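Local coordinates for PilY2 protein (Pseudomonas aeruginosa, PDB 3TDQ) that is of unknown molecular function but probably takes part in the biogenesis of type 4 fimbriae (pili), at residues Q5-A10 / V53-T58; V16-N21 / P42-V47; R28-P33 / S64-I69. One frame throughout, in Å; residues are numbered along the deposited sequence. Where two conformers were deposited one is given.

Contact 1. Residues Q5-A10 / V53-T58. With NA (sodium ion), chain D.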
loop_
_atom_site.group_PDB
_atom_site.type_symbol
_atom_site.label_atom_id
_atom_site.label_comp_id
_atom_site.label_asym_id
_atom_site.label_seq_id
_atom_site.Cartn_x
_atom_site.Cartn_y
_atom_site.Cartn_z
ATOM N N GLN A 5 -0.704 -0.189 -20.537
ATOM C CA GLN A 5 -2.080 0.052 -20.096
ATOM C C GLN A 5 -2.183 0.222 -18.590
ATOM O O GLN A 5 -3.240 0.570 -18.081
ATOM C CB GLN A 5 -3.010 -1.077 -20.591
ATOM C CG GLN A 5 -3.038 -1.146 -22.124
ATOM C CD GLN A 5 -3.461 0.166 -22.792
ATOM O OE1 GLN A 5 -4.245 0.967 -22.247
ATOM N NE2 GLN A 5 -2.933 0.428 -23.983
ATOM N N THR A 6 -1.102 -0.042 -17.868
ATOM C CA THR A 6 -1.100 0.161 -16.417
ATOM C C THR A 6 -0.053 1.216 -16.090
ATOM O O THR A 6 0.867 1.494 -16.875
ATOM C CB THR A 6 -0.854 -1.141 -15.626
ATOM O OG1 THR A 6 0.452 -1.608 -15.950
ATOM C CG2 THR A 6 -1.907 -2.227 -15.906
ATOM N N PHE A 7 -0.191 1.817 -14.930
ATOM C CA PHE A 7 0.788 2.813 -14.485
ATOM C C PHE A 7 0.968 2.713 -12.971
ATOM O O PHE A 7 0.093 2.203 -12.269
ATOM C CB PHE A 7 0.356 4.239 -14.908
ATOM C CG PHE A 7 -0.809 4.749 -14.107
ATOM C CD1 PHE A 7 -2.122 4.428 -14.468
ATOM C CD2 PHE A 7 -0.594 5.524 -12.968
ATOM C CE1 PHE A 7 -3.195 4.885 -13.708
ATOM C CE2 PHE A 7 -1.655 5.967 -12.202
ATOM C CZ PHE A 7 -2.954 5.659 -12.583
ATOM N N GLU A 8 2.073 3.259 -12.472
ATOM C CA GLU A 8 2.358 3.335 -11.056
ATOM C C GLU A 8 3.155 4.602 -10.794
ATOM O O GLU A 8 4.001 4.985 -11.599
ATOM C CB GLU A 8 3.124 2.092 -10.566
ATOM C CG GLU A 8 3.482 2.149 -9.089
ATOM C CD GLU A 8 4.035 0.861 -8.518
ATOM O OE1 GLU A 8 4.947 0.263 -9.132
ATOM O OE2 GLU A 8 3.525 0.430 -7.461
ATOM N N GLY A 9 2.898 5.228 -9.661
ATOM C CA GLY A 9 3.641 6.415 -9.255
ATOM C C GLY A 9 3.605 6.639 -7.763
ATOM O O GLY A 9 3.074 5.817 -7.010
ATOM N N ALA A 10 4.175 7.768 -7.334
ATOM C CA ALA A 10 4.190 8.204 -5.941
ATOM C C ALA A 10 4.256 9.713 -5.890
ATOM O O ALA A 10 4.825 10.331 -6.780
ATOM C CB ALA A 10 5.360 7.588 -5.185
ATOM N N VAL A 53 1.524 9.570 -0.962
ATOM C CA VAL A 53 0.926 8.330 -1.503
ATOM C C VAL A 53 1.763 7.582 -2.525
ATOM O O VAL A 53 2.570 8.173 -3.223
ATOM C CB VAL A 53 -0.447 8.659 -2.155
ATOM C CG1 VAL A 53 -1.511 8.983 -1.096
ATOM C CG2 VAL A 53 -0.329 9.785 -3.213
ATOM N N SER A 54 1.536 6.259 -2.600
ATOM C CA SER A 54 2.016 5.333 -3.629
ATOM C C SER A 54 0.751 4.853 -4.294
ATOM O O SER A 54 -0.233 4.598 -3.583
ATOM C CB SER A 54 2.822 4.182 -3.040
ATOM O OG SER A 54 4.062 4.670 -2.566
ATOM N N TYR A 55 0.709 4.801 -5.636
ATOM C CA TYR A 55 -0.547 4.417 -6.290
ATOM C C TYR A 55 -0.297 3.698 -7.601
ATOM O O TYR A 55 0.766 3.846 -8.209
ATOM C CB TYR A 55 -1.457 5.661 -6.525
ATOM C CG TYR A 55 -0.737 6.792 -7.224
ATOM C CD1 TYR A 55 -0.703 6.870 -8.614
ATOM C CD2 TYR A 55 0.002 7.727 -6.501
ATOM C CE1 TYR A 55 0.017 7.867 -9.266
ATOM C CE2 TYR A 55 0.749 8.716 -7.145
ATOM C CZ TYR A 55 0.749 8.784 -8.526
ATOM O OH TYR A 55 1.468 9.763 -9.168
ATOM N N SER A 56 -1.300 2.952 -8.056
ATOM C CA SER A 56 -1.227 2.260 -9.337
ATOM C C SER A 56 -2.611 2.181 -9.928
ATOM O O SER A 56 -3.599 2.358 -9.213
ATOM C CB SER A 56 -0.603 0.871 -9.182
ATOM O OG SER A 56 -1.325 0.068 -8.266
ATOM N N GLY A 57 -2.681 1.966 -11.233
ATOM C CA GLY A 57 -3.964 1.885 -11.902
ATOM C C GLY A 57 -3.871 1.548 -13.368
ATOM O O GLY A 57 -2.844 1.056 -13.841
ATOM N N THR A 58 -4.959 1.872 -14.088
ATOM C CA THR A 58 -5.138 1.597 -15.499
ATOM C C THR A 58 -5.262 2.906 -16.242
ATOM O O THR A 58 -5.942 3.835 -15.790
ATOM C CB THR A 58 -6.407 0.690 -15.694
ATOM O OG1 THR A 58 -6.204 -0.550 -15.021
ATOM C CG2 THR A 58 -6.718 0.369 -17.154
HETATM NA NA NA D . 2.635 -0.085 -16.834
HETATM O O HOH W 1 3.420 11.726 -8.692
HETATM O O HOH W 2 3.824 -2.319 -16.169
HETATM O O HOH W 3 4.238 1.151 -18.052
HETATM O O HOH W 4 3.043 -0.008 -14.118
#
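The Phe-7 ring lies across the backbone of the facing strand, with Gly-57 N and Ser-56 C over one face. At its edge Phe-7 CE2 meets Tyr-55 CD1 at 3.8 Å. The Tyr-55 ring lies over Gly-9 in the same manner but in the opposite direction. Gly-9 CA stands 4.1 Å from the Tyr-55 ring centroid, a CH-pi contact over the face. Water 1 sits at the edge of this ring. It accepts a hydrogen bond from Tyr-55 OH and donates one to Ala-10 O. In both aromatic residues CG sits between the backbone N and the carbonyl carbon (chi1 72° in Phe-7, 51° in Tyr-55). This crowded torsion lays each ring over the other strand, where a glycine leaves room for it. The two side chains cross at about a right angle.

The strands are antiparallel neighbours in the main sheet. The family belongs to the OB clan, and their pairing is consistent with strands 1 and 4 of an OB barrel. Phe-7 with Gly-57 and Gly-9 with Tyr-55 are the hydrogen-bonded pairs. Gly-9 N reaches Tyr-55 O at 2.9 Å, in the carbonyl plane. Phe-7 N reaches Gly-57 O at 3.0 Å, but from above the carbonyl plane.

Glu-8 and Ser-56 lie on the other face, which meets the second subunit. The Glu-8 chain is extended, and its carboxylate bonds to Tyr-70 OH, Lys-73 N and Gln-74 N of that subunit. Ser-56 OG bonds to Lys-73 NZ there. At the strand start Thr-6 grips the sodium ion twice, with Thr-6 O at 2.4 Å and Thr-6 OG1 at 2.8 Å from NA. Three waters and Asp-3 O also bind the ion.

Contact 2. Residues V16-N21 / P42-V47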
loop_
_atom_site.group_PDB
_atom_site.type_symbol
_atom_site.label_atom_id
_atom_site.label_comp_id
_atom_site.label_asym_id
_atom_site.label_seq_id
_atom_site.Cartn_x
_atom_site.Cartn_y
_atom_site.Cartn_z
ATOM N N VAL A 16 -8.532 16.952 -3.323
ATOM C CA VAL A 16 -9.458 15.857 -3.556
ATOM C C VAL A 16 -10.811 16.476 -3.889
ATOM O O VAL A 16 -11.293 17.348 -3.145
ATOM C CB VAL A 16 -9.582 14.878 -2.360
ATOM C CG1 VAL A 16 -10.391 13.639 -2.754
ATOM C CG2 VAL A 16 -8.217 14.478 -1.814
ATOM N N GLN A 17 -11.420 16.026 -4.987
ATOM C CA GLN A 17 -12.754 16.480 -5.372
ATOM C C GLN A 17 -13.661 15.260 -5.331
ATOM O O GLN A 17 -13.763 14.536 -6.320
ATOM C CB GLN A 17 -12.713 17.143 -6.760
ATOM C CG GLN A 17 -13.735 18.231 -6.879
ATOM C CD GLN A 17 -13.261 19.349 -7.762
ATOM O OE1 GLN A 17 -13.322 19.241 -8.986
ATOM N NE2 GLN A 17 -12.953 20.490 -7.177
ATOM N N VAL A 18 -14.222 14.974 -4.152
ATOM C CA VAL A 18 -15.047 13.780 -3.921
ATOM C C VAL A 18 -16.261 13.725 -4.876
ATOM O O VAL A 18 -16.578 12.645 -5.381
ATOM C CB VAL A 18 -15.456 13.574 -2.434
ATOM C CG1 VAL A 18 -14.223 13.425 -1.538
ATOM C CG2 VAL A 18 -16.385 14.675 -1.924
ATOM N N GLU A 19 -16.858 14.894 -5.205
ATOM C CA GLU A 19 -18.032 15.024 -6.070
ATOM C C GLU A 19 -17.753 14.598 -7.512
ATOM O O GLU A 19 -18.690 14.212 -8.214
ATOM C CB GLU A 19 -18.563 16.483 -6.067
ATOM C CG GLU A 19 -18.898 17.041 -4.696
ATOM C CD GLU A 19 -17.829 17.808 -3.930
ATOM O OE1 GLU A 19 -16.633 17.715 -4.306
ATOM O OE2 GLU A 19 -18.189 18.466 -2.924
ATOM N N LYS A 20 -16.482 14.683 -7.957
ATOM C CA LYS A 20 -16.111 14.327 -9.324
ATOM C C LYS A 20 -15.217 13.091 -9.387
ATOM O O LYS A 20 -14.730 12.754 -10.463
ATOM C CB LYS A 20 -15.412 15.516 -9.987
ATOM C CG LYS A 20 -16.415 16.577 -10.422
ATOM C CD LYS A 20 -15.765 17.930 -10.677
ATOM C CE LYS A 20 -16.663 18.848 -11.498
ATOM N NZ LYS A 20 -17.927 19.252 -10.805
ATOM N N ASN A 21 -14.995 12.416 -8.241
ATOM C CA ASN A 21 -14.109 11.247 -8.141
ATOM C C ASN A 21 -12.716 11.601 -8.685
ATOM O O ASN A 21 -12.141 10.859 -9.468
ATOM C CB ASN A 21 -14.704 10.014 -8.879
ATOM C CG ASN A 21 -15.808 9.378 -8.102
ATOM O OD1 ASN A 21 -16.968 9.696 -8.301
ATOM N ND2 ASN A 21 -15.456 8.543 -7.121
ATOM N N PRO A 42 -13.959 3.501 0.808
ATOM C CA PRO A 42 -13.404 4.075 -0.435
ATOM C C PRO A 42 -12.205 4.973 -0.135
ATOM O O PRO A 42 -12.263 5.846 0.744
ATOM C CB PRO A 42 -14.586 4.857 -1.046
ATOM C CG PRO A 42 -15.786 4.253 -0.426
ATOM C CD PRO A 42 -15.376 3.864 0.975
ATOM N N SER A 43 -11.086 4.724 -0.829
ATOM C CA SER A 43 -9.845 5.506 -0.638
ATOM C C SER A 43 -10.046 7.002 -0.931
ATOM O O SER A 43 -9.309 7.834 -0.410
ATOM C CB SER A 43 -8.723 4.960 -1.516
ATOM O OG SER A 43 -8.484 3.589 -1.232
ATOM N N LEU A 44 -11.052 7.339 -1.763
ATOM C CA LEU A 44 -11.391 8.722 -2.095
ATOM C C LEU A 44 -11.654 9.568 -0.823
ATOM O O LEU A 44 -11.315 10.745 -0.790
ATOM C CB LEU A 44 -12.639 8.726 -3.005
ATOM C CG LEU A 44 -13.129 10.093 -3.506
ATOM C CD1 LEU A 44 -12.121 10.755 -4.434
ATOM C CD2 LEU A 44 -14.476 9.964 -4.181
ATOM N N PHE A 45 -12.212 8.950 0.227
ATOM C CA PHE A 45 -12.539 9.649 1.464
ATOM C C PHE A 45 -11.444 9.526 2.518
ATOM O O PHE A 45 -11.555 10.156 3.565
ATOM C CB PHE A 45 -13.889 9.156 2.016
ATOM C CG PHE A 45 -15.021 9.522 1.083
ATOM C CD1 PHE A 45 -15.609 10.786 1.133
ATOM C CD2 PHE A 45 -15.493 8.608 0.142
ATOM C CE1 PHE A 45 -16.645 11.130 0.252
ATOM C CE2 PHE A 45 -16.516 8.957 -0.749
ATOM C CZ PHE A 45 -17.100 10.209 -0.677
ATOM N N GLN A 46 -10.359 8.789 2.225
ATOM C CA GLN A 46 -9.221 8.616 3.132
ATOM C C GLN A 46 -8.077 9.568 2.788
ATOM O O GLN A 46 -7.430 10.091 3.703
ATOM C CB GLN A 46 -8.712 7.163 3.095
ATOM C CG GLN A 46 -9.736 6.153 3.608
ATOM C CD GLN A 46 -10.239 6.448 5.001
ATOM O OE1 GLN A 46 -9.511 6.326 5.998
ATOM N NE2 GLN A 46 -11.517 6.756 5.112
ATOM N N VAL A 47 -7.804 9.776 1.482
ATOM C CA VAL A 47 -6.751 10.702 1.058
ATOM C C VAL A 47 -7.183 12.138 1.370
ATOM O O VAL A 47 -8.369 12.451 1.356
ATOM C CB VAL A 47 -6.300 10.537 -0.420
ATOM C CG1 VAL A 47 -5.648 9.174 -0.636
ATOM C CG2 VAL A 47 -7.444 10.774 -1.412
#
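No backbone hydrogen bond joins 16-21 to 42-47, and the nearest CA atoms, Val-18 and Leu-44, are 6.5 Å apart. After Pro-42 the backbone of 42-47 coils back on itself, and Ser-43 O accepts from both Gln-46 N and Val-47 N. Leu-44 carries the contact. Its CG is anti to the backbone N (chi1 -178°), so the branched end reaches across to the other segment. Leu-44 CD1 meets Val-16 CG1 at 3.8 Å, the two side chains crossing obliquely. Leu-44 CD2 touches Asn-21 ND2 (3.4 Å) and also packs on Val-18 O.

Segment 42-47 lies in the long connection from strand 28-31 to strand 52-58. These would be strands 3 and 4 of an OB barrel, between which OB folds commonly place a helix; the packing here is consistent with such a cap. Val-47 and Ser-43 also touch Ile-69 of strand 65-71.

Val-16 divides its two methyls: CG1 goes to Leu-44, while CG2 meets Val-47 CG2 at 3.8 Å. Val-18 CG1 touches both Leu-44 CG and the Phe-45 ring, 3.8 Å from Phe-45 CE1. The Val-18 and Phe-45 side chains cross at about a right angle. Asn-21 ND2 donates to Leu-32 O and Asn-34 OD1.

Contact 3. Residues R28-P33 / S64-I69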
loop_
_atom_site.group_PDB
_atom_site.type_symbol
_atom_site.label_atom_id
_atom_site.label_comp_id
_atom_site.label_asym_id
_atom_site.label_seq_id
_atom_site.Cartn_x
_atom_site.Cartn_y
_atom_site.Cartn_z
ATOM N N ARG A 28 -1.138 16.793 -11.097
ATOM C CA ARG A 28 -1.711 15.935 -12.151
ATOM C C ARG A 28 -3.052 15.419 -11.629
ATOM O O ARG A 28 -3.211 15.301 -10.412
ATOM C CB ARG A 28 -0.782 14.768 -12.535
ATOM C CG ARG A 28 0.386 15.148 -13.451
ATOM C CD ARG A 28 1.544 15.754 -12.692
ATOM N NE ARG A 28 2.648 16.123 -13.580
ATOM C CZ ARG A 28 3.713 16.818 -13.202
ATOM N NH1 ARG A 28 3.821 17.256 -11.951
ATOM N NH2 ARG A 28 4.665 17.107 -14.077
ATOM N N LEU A 29 -4.003 15.108 -12.509
ATOM C CA LEU A 29 -5.321 14.611 -12.072
ATOM C C LEU A 29 -5.534 13.167 -12.448
ATOM O O LEU A 29 -5.126 12.717 -13.526
ATOM C CB LEU A 29 -6.462 15.444 -12.679
ATOM C CG LEU A 29 -6.572 16.892 -12.188
ATOM C CD1 LEU A 29 -7.576 17.624 -12.986
ATOM C CD2 LEU A 29 -6.996 16.951 -10.712
ATOM N N TYR A 30 -6.173 12.433 -11.518
ATOM C CA TYR A 30 -6.497 11.044 -11.685
ATOM C C TYR A 30 -7.911 10.789 -11.263
ATOM O O TYR A 30 -8.402 11.458 -10.348
ATOM C CB TYR A 30 -5.578 10.166 -10.784
ATOM C CG TYR A 30 -4.106 10.320 -11.071
ATOM C CD1 TYR A 30 -3.358 11.328 -10.459
ATOM C CD2 TYR A 30 -3.462 9.482 -11.985
ATOM C CE1 TYR A 30 -2.008 11.508 -10.751
ATOM C CE2 TYR A 30 -2.103 9.645 -12.271
ATOM C CZ TYR A 30 -1.381 10.658 -11.644
ATOM O OH TYR A 30 -0.051 10.863 -11.902
ATOM N N ARG A 31 -8.547 9.788 -11.876
ATOM C CA ARG A 31 -9.873 9.366 -11.458
ATOM C C ARG A 31 -9.680 8.448 -10.265
ATOM O O ARG A 31 -8.832 7.557 -10.318
ATOM C CB ARG A 31 -10.629 8.649 -12.601
ATOM C CG ARG A 31 -12.067 8.224 -12.247
ATOM C CD ARG A 31 -13.064 9.383 -12.321
ATOM N NE ARG A 31 -13.066 10.004 -13.645
ATOM C CZ ARG A 31 -13.520 11.220 -13.905
ATOM N NH1 ARG A 31 -14.043 11.963 -12.938
ATOM N NH2 ARG A 31 -13.458 11.706 -15.137
ATOM N N LEU A 32 -10.421 8.680 -9.182
ATOM C CA LEU A 32 -10.352 7.832 -8.000
ATOM C C LEU A 32 -11.802 7.370 -7.729
ATOM O O LEU A 32 -12.558 8.057 -7.052
ATOM C CB LEU A 32 -9.692 8.554 -6.817
ATOM C CG LEU A 32 -9.496 7.769 -5.512
ATOM C CD1 LEU A 32 -8.844 6.403 -5.742
ATOM C CD2 LEU A 32 -8.631 8.565 -4.563
ATOM N N PRO A 33 -12.231 6.267 -8.378
ATOM C CA PRO A 33 -13.636 5.834 -8.259
ATOM C C PRO A 33 -13.932 5.258 -6.891
ATOM O O PRO A 33 -13.010 4.876 -6.173
ATOM C CB PRO A 33 -13.789 4.773 -9.377
ATOM C CG PRO A 33 -12.441 4.239 -9.581
ATOM C CD PRO A 33 -11.457 5.352 -9.238
ATOM N N SER A 64 -6.620 8.966 -16.050
ATOM C CA SER A 64 -6.251 7.580 -15.727
ATOM C C SER A 64 -6.801 7.228 -14.354
ATOM O O SER A 64 -6.992 8.116 -13.515
ATOM C CB SER A 64 -4.750 7.367 -15.819
ATOM O OG SER A 64 -4.434 7.292 -17.207
ATOM N N THR A 65 -7.157 5.948 -14.165
ATOM C CA THR A 65 -7.879 5.475 -12.995
ATOM C C THR A 65 -6.972 4.802 -11.981
ATOM O O THR A 65 -6.324 3.810 -12.302
ATOM C CB THR A 65 -8.993 4.508 -13.460
ATOM O OG1 THR A 65 -9.824 5.197 -14.383
ATOM C CG2 THR A 65 -9.870 4.006 -12.313
ATOM N N ILE A 66 -6.971 5.321 -10.744
ATOM C CA ILE A 66 -6.211 4.725 -9.647
ATOM C C ILE A 66 -7.069 3.594 -9.075
ATOM O O ILE A 66 -8.195 3.841 -8.619
ATOM C CB ILE A 66 -5.790 5.779 -8.576
ATOM C CG1 ILE A 66 -4.701 6.732 -9.137
ATOM C CG2 ILE A 66 -5.303 5.064 -7.289
ATOM C CD1 ILE A 66 -4.361 7.950 -8.240
ATOM N N THR A 67 -6.540 2.358 -9.117
ATOM C CA THR A 67 -7.263 1.185 -8.607
ATOM C C THR A 67 -6.655 0.703 -7.289
ATOM O O THR A 67 -7.226 -0.169 -6.641
ATOM C CB THR A 67 -7.288 0.048 -9.655
ATOM O OG1 THR A 67 -5.942 -0.307 -9.957
ATOM C CG2 THR A 67 -8.029 0.445 -10.930
ATOM N N ASP A 68 -5.518 1.293 -6.879
ATOM C CA ASP A 68 -4.811 0.913 -5.643
ATOM C C ASP A 68 -4.020 2.103 -5.128
ATOM O O ASP A 68 -3.209 2.663 -5.872
ATOM C CB ASP A 68 -3.859 -0.292 -5.918
ATOM C CG ASP A 68 -3.295 -0.989 -4.676
ATOM O OD1 ASP A 68 -3.671 -0.604 -3.553
ATOM O OD2 ASP A 68 -2.496 -1.936 -4.837
ATOM N N ILE A 69 -4.280 2.537 -3.888
ATOM C CA ILE A 69 -3.533 3.688 -3.355
ATOM C C ILE A 69 -3.231 3.468 -1.866
ATOM O O ILE A 69 -4.103 3.053 -1.104
ATOM C CB ILE A 69 -4.246 5.042 -3.648
ATOM C CG1 ILE A 69 -3.382 6.265 -3.225
ATOM C CG2 ILE A 69 -5.687 5.083 -3.098
ATOM C CD1 ILE A 69 -3.800 7.641 -3.930
HETATM O O HOH W 5 -4.609 10.902 -15.464
#
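Ile-66 is the main bump. Its CG1 is anti to its carbonyl carbon, and CD1 pushes into the angle where the Tyr-30 ring leaves the backbone. Ile-66 CD1 is 3.6 Å from Tyr-30 CB and nearly as close to the first ring carbon. The other branch, Ile-66 CG2, meets Leu-32 CD1 at 4.1 Å, the side chains crossing obliquely. Leu-32 CD1 faces the gap between the CG2 methyls of Ile-66 and Ile-69, loosely, at 4.3 Å from Ile-69 CG2. At the far side Thr-65 CG2 rests on the Pro-33 ring, 3.7 Å from Pro-33 CD.

Two backbone bonds hold the segments around Arg-31. Arg-31 N donates to Ser-64 O at 2.8 Å, in the carbonyl plane. Ile-66 N donates to Arg-31 O at 2.9 Å, nearly along the C=O axis. This is the pattern of a parallel bridge, though the short strand axes diverge by 64°. It joins the two outermost strands of the sheet, consistent with the closure of an OB barrel between strands 3 and 5.

Water 5 extends the seam, donating to Leu-29 O and accepting from Ser-64 N. Past the bridge, Thr-67 and Asp-68 both face Ser-56 in a classic beta bulge. Asp-68 forms salt bridges with Arg-38 of its own chain and with Lys-73 of the second subunit.

All three contacts are partly buried. The centres of contacts 1 and 3 lie about 8 Å from the centre of the chain, that of contact 2 about 11 Å. Contacts 1 and 2 use the two ends of strand 6-17. Strands 52-58 and 65-71 pair between contacts 1 and 3, with Thr-58 O 2.9 Å from Thr-65 N. Contact 1 is regular antiparallel sheet with an aromatic face, a polar face toward the second subunit and sodium at its exposed end. Contact 3 adds buried Ile-66 and Leu-32 to a single bridge. Contact 2 is apolar packing without hydrogen bonds across it; the second subunit does not touch its segments. Contacts 2 and 3 meet where Asn-21 O lies 2.8 Å from Leu-32 N.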